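Local coordinates for protein XRE family transcriptional regulator (Enterobacter cloacae subsp. cloacae, PDB 6B8W) that probably regulates transcription by binding DNA through a separate helix-turn-helix domain, the chain here being its Mn(2+)-binding C-terminal cupin domain, at residues E49-I54 and H75-S81; E41-S47 and V85-I91; W11-K16 and I91-R95. All blocks are in the same frame, centred on the assembly; numbering follows the deposited sequence.

Interaction 1: E49-I54 and H75-S81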
loop_
_atom_site.group_PDB
_atom_site.type_symbol
_atom_site.label_atom_id
_atom_site.label_comp_id
_atom_site.label_asym_id
_atom_site.label_seq_id
_atom_site.Cartn_x
_atom_site.Cartn_y
_atom_site.Cartn_z
ATOM N N GLU A 49 -5.941 6.530 -13.088
ATOM C CA GLU A 49 -6.168 7.859 -12.533
ATOM C C GLU A 49 -7.426 7.808 -11.696
ATOM O O GLU A 49 -8.445 7.324 -12.154
ATOM C CB GLU A 49 -6.424 8.871 -13.635
ATOM C CG GLU A 49 -5.316 8.986 -14.635
ATOM C CD GLU A 49 -5.595 10.033 -15.681
ATOM O OE1 GLU A 49 -6.651 10.709 -15.618
ATOM O OE2 GLU A 49 -4.720 10.181 -16.549
ATOM N N LEU A 50 -7.339 8.293 -10.470
ATOM C CA LEU A 50 -8.466 8.298 -9.564
ATOM C C LEU A 50 -8.893 9.713 -9.178
ATOM O O LEU A 50 -8.054 10.581 -8.917
ATOM C CB LEU A 50 -8.072 7.559 -8.280
ATOM C CG LEU A 50 -9.127 7.478 -7.168
ATOM C CD1 LEU A 50 -10.282 6.609 -7.620
ATOM C CD2 LEU A 50 -8.517 6.917 -5.890
ATOM N N GLU A 51 -10.194 9.931 -9.095
ATOM C CA GLU A 51 -10.710 11.168 -8.558
ATOM C C GLU A 51 -11.224 10.867 -7.138
ATOM O O GLU A 51 -11.946 9.892 -6.939
ATOM C CB GLU A 51 -11.826 11.714 -9.440
ATOM C CG GLU A 51 -11.343 12.234 -10.775
ATOM C CD GLU A 51 -12.487 12.627 -11.707
ATOM O OE1 GLU A 51 -13.554 11.956 -11.699
ATOM O OE2 GLU A 51 -12.294 13.577 -12.509
ATOM N N MET A 52 -10.808 11.675 -6.165
ATOM C CA MET A 52 -11.245 11.551 -4.774
ATOM C C MET A 52 -11.961 12.826 -4.364
ATOM O O MET A 52 -11.444 13.927 -4.586
ATOM C CB MET A 52 -10.070 11.389 -3.799
ATOM C CG MET A 52 -9.410 10.030 -3.767
ATOM S SD MET A 52 -10.493 8.679 -3.305
ATOM C CE MET A 52 -10.973 9.161 -1.647
ATOM N N LYS A 53 -13.112 12.663 -3.731
ATOM C CA LYS A 53 -13.866 13.777 -3.208
ATOM C C LYS A 53 -13.656 13.705 -1.695
ATOM O O LYS A 53 -14.090 12.758 -1.056
ATOM C CB LYS A 53 -15.346 13.682 -3.543
ATOM C CG LYS A 53 -16.095 14.951 -3.206
ATOM C CD LYS A 53 -17.574 14.844 -3.524
ATOM C CE LYS A 53 -18.253 16.192 -3.333
ATOM N NZ LYS A 53 -19.688 16.088 -3.700
ATOM N N ILE A 54 -12.997 14.715 -1.147
ATOM C CA ILE A 54 -12.649 14.783 0.271
ATOM C C ILE A 54 -12.941 16.214 0.710
ATOM O O ILE A 54 -12.590 17.168 0.001
ATOM C CB ILE A 54 -11.143 14.470 0.452
ATOM C CG1 ILE A 54 -10.860 13.007 0.099
ATOM C CG2 ILE A 54 -10.679 14.761 1.873
ATOM C CD1 ILE A 54 -9.414 12.706 -0.170
ATOM N N HIS A 75 -16.951 10.819 1.783
ATOM C CA HIS A 75 -15.980 10.957 0.700
ATOM C C HIS A 75 -16.411 10.048 -0.416
ATOM O O HIS A 75 -17.291 9.206 -0.210
ATOM C CB HIS A 75 -14.542 10.675 1.159
ATOM C CG HIS A 75 -14.327 9.342 1.800
ATOM N ND1 HIS A 75 -14.658 9.085 3.116
ATOM C CD2 HIS A 75 -13.721 8.219 1.341
ATOM C CE1 HIS A 75 -14.303 7.844 3.419
ATOM N NE2 HIS A 75 -13.738 7.299 2.359
ATOM N N ALA A 76 -15.799 10.227 -1.581
ATOM C CA ALA A 76 -16.196 9.486 -2.747
ATOM C C ALA A 76 -15.020 9.181 -3.633
ATOM O O ALA A 76 -13.997 9.851 -3.581
ATOM C CB ALA A 76 -17.255 10.259 -3.512
ATOM N N TYR A 77 -15.187 8.151 -4.447
ATOM C CA TYR A 77 -14.161 7.686 -5.333
ATOM C C TYR A 77 -14.787 7.662 -6.714
ATOM O O TYR A 77 -15.865 7.126 -6.873
ATOM C CB TYR A 77 -13.742 6.252 -4.952
ATOM C CG TYR A 77 -13.471 6.006 -3.472
ATOM C CD1 TYR A 77 -14.509 5.755 -2.594
ATOM C CD2 TYR A 77 -12.180 5.943 -2.975
ATOM C CE1 TYR A 77 -14.277 5.503 -1.247
ATOM C CE2 TYR A 77 -11.934 5.676 -1.626
ATOM C CZ TYR A 77 -12.986 5.463 -0.768
ATOM O OH TYR A 77 -12.779 5.192 0.581
ATOM N N ARG A 78 -14.092 8.193 -7.709
ATOM C CA ARG A 78 -14.647 8.244 -9.045
ATOM C C ARG A 78 -13.578 8.015 -10.096
ATOM O O ARG A 78 -12.447 8.469 -9.948
ATOM C CB ARG A 78 -15.345 9.596 -9.257
ATOM C CG ARG A 78 -16.137 9.724 -10.553
ATOM C CD ARG A 78 -16.929 11.029 -10.610
ATOM N NE ARG A 78 -16.061 12.202 -10.630
ATOM C CZ ARG A 78 -16.472 13.471 -10.592
ATOM N NH1 ARG A 78 -17.765 13.782 -10.525
ATOM N NH2 ARG A 78 -15.576 14.453 -10.654
ATOM N N ASN A 79 -13.963 7.294 -11.154
ATOM C CA ASN A 79 -13.088 7.049 -12.292
ATOM C C ASN A 79 -13.661 7.767 -13.495
ATOM O O ASN A 79 -14.682 7.346 -14.029
ATOM C CB ASN A 79 -12.991 5.561 -12.597
ATOM C CG ASN A 79 -11.963 5.254 -13.678
ATOM O OD1 ASN A 79 -11.411 6.166 -14.287
ATOM N ND2 ASN A 79 -11.703 3.970 -13.920
ATOM N N SER A 80 -13.029 8.871 -13.886
ATOM C CA SER A 80 -13.431 9.634 -15.077
ATOM C C SER A 80 -12.509 9.403 -16.276
ATOM O O SER A 80 -12.635 10.100 -17.285
ATOM C CB SER A 80 -13.541 11.116 -14.769
ATOM O OG SER A 80 -14.630 11.344 -13.927
ATOM N N SER A 81 -11.599 8.426 -16.177
ATOM C CA SER A 81 -10.723 8.069 -17.288
ATOM C C SER A 81 -11.423 6.976 -18.112
ATOM O O SER A 81 -12.509 6.506 -17.751
ATOM C CB SER A 81 -9.373 7.520 -16.777
ATOM O OG SER A 81 -9.539 6.207 -16.246
HETATM O O HOH W 1 -10.331 9.359 -12.905
HETATM O O HOH W 2 -7.669 4.834 -14.936
HETATM O O HOH W 3 -12.743 15.555 -10.751
#
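His75 places its ring on the same face as Met52 and Tyr77, the face turned into the cupin barrel; its ND1 bonds back to Lys73 O. Ala76 pairs with Lys53 through two backbone hydrogen bonds, Lys53 N to Ala76 O at 3.0 Å and Ala76 N to Lys53 O at 3.1 Å, and its methyl group lies on the outer face beside Trp58. Tyr77 sits at the following non-hydrogen-bonded position opposite Met52, whose SD comes within 3.2 Å of Tyr77 CD2 in a Met-aromatic contact, while Tyr77 OH is hydrogen-bonded to Glu41 OE2. Arg78 returns to the outer face: Glu51 N donates to Arg78 O and Arg78 N to Glu51 O, both at 2.8 Å, and Arg78 NE forms a salt bridge with Glu51 OE1 at 2.7 Å. Beyond the strand, Asn79 OD1 accepts from Ser81 N at 3.0 Å, an Asx turn. Ser80 OG donates to Glu51 OE1 at 2.5 Å, and water joins Ser80 N to Glu49 O. Ser81 OG is bridged by another water to Glu49 N. The antiparallel pair is two-sided: the charges of Glu51 and Arg78 are paired on the outer face, whereas His75 and Tyr77, both Mn(2+) ligands, face the interior.

Interaction 2: E41-S47 and V85-I91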
loop_
_atom_site.group_PDB
_atom_site.type_symbol
_atom_site.label_atom_id
_atom_site.label_comp_id
_atom_site.label_asym_id
_atom_site.label_seq_id
_atom_site.Cartn_x
_atom_site.Cartn_y
_atom_site.Cartn_z
ATOM N N GLU A 41 -8.077 6.971 6.914
ATOM C CA GLU A 41 -7.969 6.289 5.650
ATOM C C GLU A 41 -6.830 6.885 4.791
ATOM O O GLU A 41 -6.593 8.105 4.796
ATOM C CB GLU A 41 -9.298 6.305 4.878
ATOM C CG GLU A 41 -9.195 5.647 3.501
ATOM C CD GLU A 41 -10.513 5.366 2.782
ATOM O OE1 GLU A 41 -11.612 5.614 3.341
ATOM O OE2 GLU A 41 -10.433 4.883 1.616
ATOM N N HIS A 42 -6.097 6.001 4.110
ATOM C CA HIS A 42 -5.078 6.408 3.138
ATOM C C HIS A 42 -5.519 5.795 1.810
ATOM O O HIS A 42 -5.909 4.638 1.757
ATOM C CB HIS A 42 -3.673 5.842 3.434
ATOM C CG HIS A 42 -2.984 6.419 4.629
ATOM N ND1 HIS A 42 -3.277 6.030 5.918
ATOM C CD2 HIS A 42 -1.960 7.305 4.727
ATOM C CE1 HIS A 42 -2.485 6.670 6.761
ATOM N NE2 HIS A 42 -1.674 7.450 6.065
ATOM N N VAL A 43 -5.461 6.576 0.753
ATOM C CA VAL A 43 -5.698 6.084 -0.593
ATOM C C VAL A 43 -4.393 6.325 -1.343
ATOM O O VAL A 43 -3.806 7.420 -1.240
ATOM C CB VAL A 43 -6.840 6.833 -1.289
ATOM C CG1 VAL A 43 -6.853 6.571 -2.791
ATOM C CG2 VAL A 43 -8.174 6.419 -0.681
ATOM N N VAL A 44 -3.927 5.291 -2.042
ATOM C CA VAL A 44 -2.737 5.361 -2.886
ATOM C C VAL A 44 -3.121 4.762 -4.228
ATOM O O VAL A 44 -3.658 3.652 -4.284
ATOM C CB VAL A 44 -1.553 4.556 -2.309
ATOM C CG1 VAL A 44 -0.365 4.581 -3.269
ATOM C CG2 VAL A 44 -1.152 5.095 -0.946
ATOM N N VAL A 45 -2.885 5.497 -5.307
ATOM C CA VAL A 45 -3.194 4.988 -6.650
ATOM C C VAL A 45 -2.062 4.075 -7.110
ATOM O O VAL A 45 -0.897 4.411 -6.970
ATOM C CB VAL A 45 -3.416 6.144 -7.646
ATOM C CG1 VAL A 45 -3.630 5.639 -9.069
ATOM C CG2 VAL A 45 -4.628 6.968 -7.214
ATOM N N ILE A 46 -2.427 2.922 -7.656
ATOM C CA ILE A 46 -1.462 1.941 -8.140
ATOM C C ILE A 46 -1.322 2.090 -9.645
ATOM O O ILE A 46 -0.213 2.246 -10.142
ATOM C CB ILE A 46 -1.888 0.505 -7.766
ATOM C CG1 ILE A 46 -2.142 0.397 -6.255
ATOM C CG2 ILE A 46 -0.854 -0.499 -8.231
ATOM C CD1 ILE A 46 -1.042 0.919 -5.364
ATOM N N SER A 47 -2.448 2.039 -10.359
ATOM C CA SER A 47 -2.446 2.220 -11.825
ATOM C C SER A 47 -3.715 2.966 -12.253
ATOM O O SER A 47 -4.754 2.837 -11.632
ATOM C CB SER A 47 -2.328 0.882 -12.548
ATOM O OG SER A 47 -3.434 0.050 -12.298
ATOM N N VAL A 85 -9.177 1.941 -12.844
ATOM C CA VAL A 85 -8.187 2.524 -11.931
ATOM C C VAL A 85 -8.058 1.567 -10.759
ATOM O O VAL A 85 -9.062 1.115 -10.208
ATOM C CB VAL A 85 -8.523 3.943 -11.452
ATOM C CG1 VAL A 85 -9.875 4.008 -10.748
ATOM C CG2 VAL A 85 -7.423 4.480 -10.539
ATOM N N HIS A 86 -6.809 1.221 -10.431
ATOM C CA HIS A 86 -6.490 0.326 -9.341
ATOM C C HIS A 86 -5.879 1.155 -8.217
ATOM O O HIS A 86 -4.910 1.867 -8.435
ATOM C CB HIS A 86 -5.491 -0.730 -9.829
ATOM C CG HIS A 86 -5.058 -1.704 -8.774
ATOM N ND1 HIS A 86 -3.874 -2.404 -8.862
ATOM C CD2 HIS A 86 -5.615 -2.055 -7.591
ATOM C CE1 HIS A 86 -3.742 -3.182 -7.802
ATOM N NE2 HIS A 86 -4.776 -2.971 -7.001
ATOM N N PHE A 87 -6.468 1.098 -7.027
ATOM C CA PHE A 87 -5.910 1.833 -5.904
ATOM C C PHE A 87 -5.989 0.997 -4.651
ATOM O O PHE A 87 -6.646 -0.035 -4.628
ATOM C CB PHE A 87 -6.575 3.201 -5.722
ATOM C CG PHE A 87 -8.045 3.149 -5.397
ATOM C CD1 PHE A 87 -8.988 3.039 -6.408
ATOM C CD2 PHE A 87 -8.481 3.251 -4.086
ATOM C CE1 PHE A 87 -10.338 3.012 -6.113
ATOM C CE2 PHE A 87 -9.833 3.226 -3.774
ATOM C CZ PHE A 87 -10.773 3.114 -4.789
ATOM N N HIS A 88 -5.229 1.391 -3.639
ATOM C CA HIS A 88 -5.321 0.741 -2.343
ATOM C C HIS A 88 -5.963 1.691 -1.375
ATOM O O HIS A 88 -5.745 2.910 -1.442
ATOM C CB HIS A 88 -3.977 0.343 -1.724
ATOM C CG HIS A 88 -3.220 -0.695 -2.474
ATOM N ND1 HIS A 88 -1.910 -1.007 -2.166
ATOM C CD2 HIS A 88 -3.551 -1.462 -3.536
ATOM C CE1 HIS A 88 -1.481 -1.941 -2.990
ATOM N NE2 HIS A 88 -2.448 -2.226 -3.842
ATOM N N SER A 89 -6.743 1.124 -0.466
ATOM C CA SER A 89 -7.387 1.866 0.592
ATOM C C SER A 89 -6.928 1.235 1.890
ATOM O O SER A 89 -7.188 0.064 2.136
ATOM C CB SER A 89 -8.906 1.800 0.449
ATOM O OG SER A 89 -9.545 2.285 1.618
ATOM N N LEU A 90 -6.211 2.005 2.699
ATOM C CA LEU A 90 -5.729 1.539 3.985
ATOM C C LEU A 90 -6.578 2.179 5.055
ATOM O O LEU A 90 -6.838 3.375 5.001
ATOM C CB LEU A 90 -4.277 1.939 4.205
ATOM C CG LEU A 90 -3.200 1.259 3.349
ATOM C CD1 LEU A 90 -3.325 1.590 1.882
ATOM C CD2 LEU A 90 -1.861 1.742 3.870
ATOM N N ILE A 91 -6.995 1.386 6.031
ATOM C CA ILE A 91 -7.836 1.878 7.108
ATOM C C ILE A 91 -7.217 1.558 8.455
ATOM O O ILE A 91 -6.944 0.412 8.722
ATOM C CB ILE A 91 -9.234 1.227 7.068
ATOM C CG1 ILE A 91 -9.938 1.463 5.715
ATOM C CG2 ILE A 91 -10.078 1.734 8.229
ATOM C CD1 ILE A 91 -10.374 2.894 5.455
HETATM O O HOH W 4 -5.113 4.449 7.222
HETATM O O HOH W 5 -2.244 -2.407 -11.060
#
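This is an antiparallel strand pairing in the middle of the larger sheet of the cupin barrel, where strand 85-92 lies between strands 40-47 and 17-24. Paired backbone hydrogen bonds link His42 with Leu90 (His42 N to Leu90 O 2.9 Å, Leu90 N to His42 O 2.8 Å) and Val44 with His88 (Val44 N to His88 O 3.1 Å, His88 N to Val44 O 2.8 Å). The register then slips by one residue: His86 O accepts from both Ile46 N at 2.8 Å and Ser47 N at 3.1 Å, a classic beta bulge. The extra residue turns Ile46 toward strand 85-92, so that its CB lies over the His86 ring and its CD1 over the His88 ring, 3.7 Å from the latter's centroid, in two CH-pi contacts.

The two faces differ in character. On the inner one, Val43 CG1 packs on Phe87 CD2 at 3.9 Å and Val45 CG1 on Val85 CG2 at 4.2 Å, with Leu50 of the opposing sheet against all four side chains. The other face meets the second subunit, whose Phe9 and Phe17 approach the His42 ring edge-to-face; at the bulge, Ile46 packs on Ile46 of the second subunit. At the far end of the inner face Ser89 OG donates to Glu41 OE2 at 2.7 Å, an oxygen that Tyr77 OH also reaches. Glu41 is a Mn(2+) ligand, and in this metal-free chain Ser89 OG and Tyr77 OH hold its carboxylate in place, with a weak hydrogen bond between Glu41 OE1 and His75 NE2.

Interaction 3: W11-K16 and I91-R95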
loop_
_atom_site.group_PDB
_atom_site.type_symbol
_atom_site.label_atom_id
_atom_site.label_comp_id
_atom_site.label_asym_id
_atom_site.label_seq_id
_atom_site.Cartn_x
_atom_site.Cartn_y
_atom_site.Cartn_z
ATOM N N TRP A 11 -7.848 -8.936 7.997
ATOM C CA TRP A 11 -7.978 -8.021 9.109
ATOM C C TRP A 11 -6.838 -8.266 10.109
ATOM O O TRP A 11 -6.564 -9.399 10.457
ATOM C CB TRP A 11 -9.349 -8.244 9.749
ATOM C CG TRP A 11 -9.411 -7.900 11.168
ATOM C CD1 TRP A 11 -9.455 -8.768 12.227
ATOM C CD2 TRP A 11 -9.399 -6.598 11.713
ATOM N NE1 TRP A 11 -9.492 -8.070 13.399
ATOM C CE2 TRP A 11 -9.457 -6.730 13.110
ATOM C CE3 TRP A 11 -9.349 -5.327 11.159
ATOM C CZ2 TRP A 11 -9.484 -5.635 13.957
ATOM C CZ3 TRP A 11 -9.365 -4.239 12.004
ATOM C CH2 TRP A 11 -9.429 -4.397 13.384
ATOM N N ASP A 12 -6.186 -7.192 10.539
ATOM C CA ASP A 12 -5.036 -7.262 11.425
ATOM C C ASP A 12 -5.453 -6.762 12.809
ATOM O O ASP A 12 -5.509 -5.558 13.035
ATOM C CB ASP A 12 -3.923 -6.389 10.832
ATOM C CG ASP A 12 -2.573 -6.619 11.477
ATOM O OD1 ASP A 12 -2.506 -6.836 12.707
ATOM O OD2 ASP A 12 -1.566 -6.537 10.735
ATOM N N GLU A 13 -5.689 -7.695 13.729
ATOM C CA GLU A 13 -6.166 -7.374 15.081
ATOM C C GLU A 13 -5.183 -6.546 15.907
ATOM O O GLU A 13 -5.585 -5.632 16.632
ATOM C CB GLU A 13 -6.518 -8.667 15.825
ATOM C CG GLU A 13 -7.126 -8.450 17.197
ATOM C CD GLU A 13 -7.616 -9.742 17.833
ATOM O OE1 GLU A 13 -8.117 -9.686 18.976
ATOM O OE2 GLU A 13 -7.502 -10.809 17.191
ATOM N N THR A 14 -3.903 -6.877 15.790
ATOM C CA THR A 14 -2.840 -6.179 16.507
ATOM C C THR A 14 -2.659 -4.741 16.049
ATOM O O THR A 14 -2.533 -3.831 16.865
ATOM C CB THR A 14 -1.506 -6.915 16.306
ATOM O OG1 THR A 14 -1.625 -8.232 16.864
ATOM C CG2 THR A 14 -0.375 -6.183 16.988
ATOM N N LEU A 15 -2.639 -4.539 14.739
ATOM C CA LEU A 15 -2.480 -3.212 14.203
ATOM C C LEU A 15 -3.808 -2.457 14.017
ATOM O O LEU A 15 -3.765 -1.260 13.740
ATOM C CB LEU A 15 -1.737 -3.278 12.864
ATOM C CG LEU A 15 -0.312 -3.842 12.901
ATOM C CD1 LEU A 15 0.281 -3.795 11.501
ATOM C CD2 LEU A 15 0.564 -3.068 13.870
ATOM N N LYS A 16 -4.952 -3.140 14.190
ATOM C CA LYS A 16 -6.298 -2.560 13.953
ATOM C C LYS A 16 -6.238 -1.893 12.595
ATOM O O LYS A 16 -6.437 -0.685 12.460
ATOM C CB LYS A 16 -6.716 -1.569 15.036
ATOM C CG LYS A 16 -7.045 -2.218 16.368
ATOM C CD LYS A 16 -7.608 -1.187 17.337
ATOM C CE LYS A 16 -8.088 -1.825 18.629
ATOM N NZ LYS A 16 -9.255 -2.724 18.406
ATOM N N ILE A 91 -6.995 1.386 6.031
ATOM C CA ILE A 91 -7.836 1.878 7.108
ATOM C C ILE A 91 -7.217 1.558 8.455
ATOM O O ILE A 91 -6.944 0.412 8.722
ATOM C CB ILE A 91 -9.234 1.227 7.068
ATOM C CG1 ILE A 91 -9.938 1.463 5.715
ATOM C CG2 ILE A 91 -10.078 1.734 8.229
ATOM C CD1 ILE A 91 -10.374 2.894 5.455
ATOM N N HIS A 92 -6.978 2.583 9.272
ATOM C CA HIS A 92 -6.500 2.406 10.644
ATOM C C HIS A 92 -7.680 2.760 11.572
ATOM O O HIS A 92 -8.181 3.893 11.553
ATOM C CB HIS A 92 -5.277 3.282 10.933
ATOM C CG HIS A 92 -4.010 2.768 10.327
ATOM N ND1 HIS A 92 -3.667 2.995 9.013
ATOM C CD2 HIS A 92 -3.000 2.035 10.861
ATOM C CE1 HIS A 92 -2.508 2.407 8.759
ATOM N NE2 HIS A 92 -2.080 1.825 9.865
ATOM N N TYR A 93 -8.131 1.782 12.353
ATOM C CA TYR A 93 -9.258 1.970 13.263
ATOM C C TYR A 93 -8.709 2.455 14.620
ATOM O O TYR A 93 -7.607 2.063 15.015
ATOM C CB TYR A 93 -10.071 0.680 13.375
ATOM C CG TYR A 93 -10.555 0.093 12.039
ATOM C CD1 TYR A 93 -11.770 0.479 11.457
ATOM C CD2 TYR A 93 -9.799 -0.857 11.372
ATOM C CE1 TYR A 93 -12.202 -0.074 10.253
ATOM C CE2 TYR A 93 -10.220 -1.420 10.168
ATOM C CZ TYR A 93 -11.421 -1.036 9.611
ATOM O OH TYR A 93 -11.805 -1.631 8.397
ATOM N N PRO A 94 -9.455 3.328 15.337
ATOM C CA PRO A 94 -8.909 3.859 16.589
ATOM C C PRO A 94 -8.910 2.874 17.767
ATOM O O PRO A 94 -9.768 1.980 17.838
ATOM C CB PRO A 94 -9.847 5.020 16.892
ATOM C CG PRO A 94 -11.154 4.562 16.358
ATOM C CD PRO A 94 -10.801 3.865 15.070
ATOM N N ARG A 95 -7.947 3.041 18.673
ATOM C CA ARG A 95 -7.859 2.195 19.873
ATOM C C ARG A 95 -8.207 3.030 21.111
ATOM O O ARG A 95 -8.483 2.487 22.176
ATOM C CB ARG A 95 -6.481 1.511 19.996
ATOM C CG ARG A 95 -5.275 2.437 19.996
ATOM C CD ARG A 95 -3.949 1.669 20.123
ATOM N NE ARG A 95 -3.611 0.886 18.922
ATOM C CZ ARG A 95 -3.751 -0.439 18.766
ATOM N NH1 ARG A 95 -4.212 -1.223 19.740
ATOM N NH2 ARG A 95 -3.403 -0.994 17.612
ATOM O OXT ARG A 95 -8.280 4.259 21.056
HETATM O O HOH W 6 -4.932 -4.263 18.863
HETATM O O HOH W 7 -5.071 1.373 13.864
HETATM O O HOH W 8 -11.345 -0.127 19.230
#
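In the loop between strands 3-7 and 17-24, Trp11 sets its indole beside Tyr93, CZ3 lying 3.5 Å from Tyr93 CD2 in an oblique aromatic contact. Asp12 shapes the turn itself: its OD1 accepts from Leu15 N at 3.1 Å, an Asx motif, while its OD2 forms a salt bridge with Arg68 of the second subunit. Glu13 takes part through water, its O and Arg95 NH1 sharing one molecule. Thr14 contributes its backbone oxygen, which accepts from Arg95 NH2 at 3.1 Å. The Leu15 side chain packs on His92 of the second subunit. Lys16, with positive phi and psi, brings the chain round into strand 17-24; its O accepts from Tyr93 N at 3.0 Å. The aliphatic part of the Lys16 side chain runs alongside the C-terminal residues, with CD over one face of the Arg95 guanidinium and CE 3.9 Å from Arg95 CB. Two carbonyl oxygens, Thr14 O and Lys16 O, thus take one side-chain and one backbone donor, joining the 11-16 loop to the C-terminal end of the chain next to the subunit interface.

How the interactions relate
From the N terminus, the chain forms strand 3-7 and then the loop 11-16, which meets the last residues and so makes interaction 3 the closure of the widest loop. Interaction 2 is nested within it, pairing strand 40-47 with strand 85-92, and interaction 1 is nested in turn, joining strands 50-54 and 75-78. None of the closures cross. Interactions 2 and 3 share Ile91 and the larger sheet, and both touch the second subunit; interaction 1 belongs to the smaller sheet. Interactions 1 and 2 meet where Tyr77 OH lies 2.6 Å from Glu41 OE2, bringing the Mn(2+) ligands of both sheets together, whereas interaction 3 lies about 25 Å from interaction 1, centre to centre.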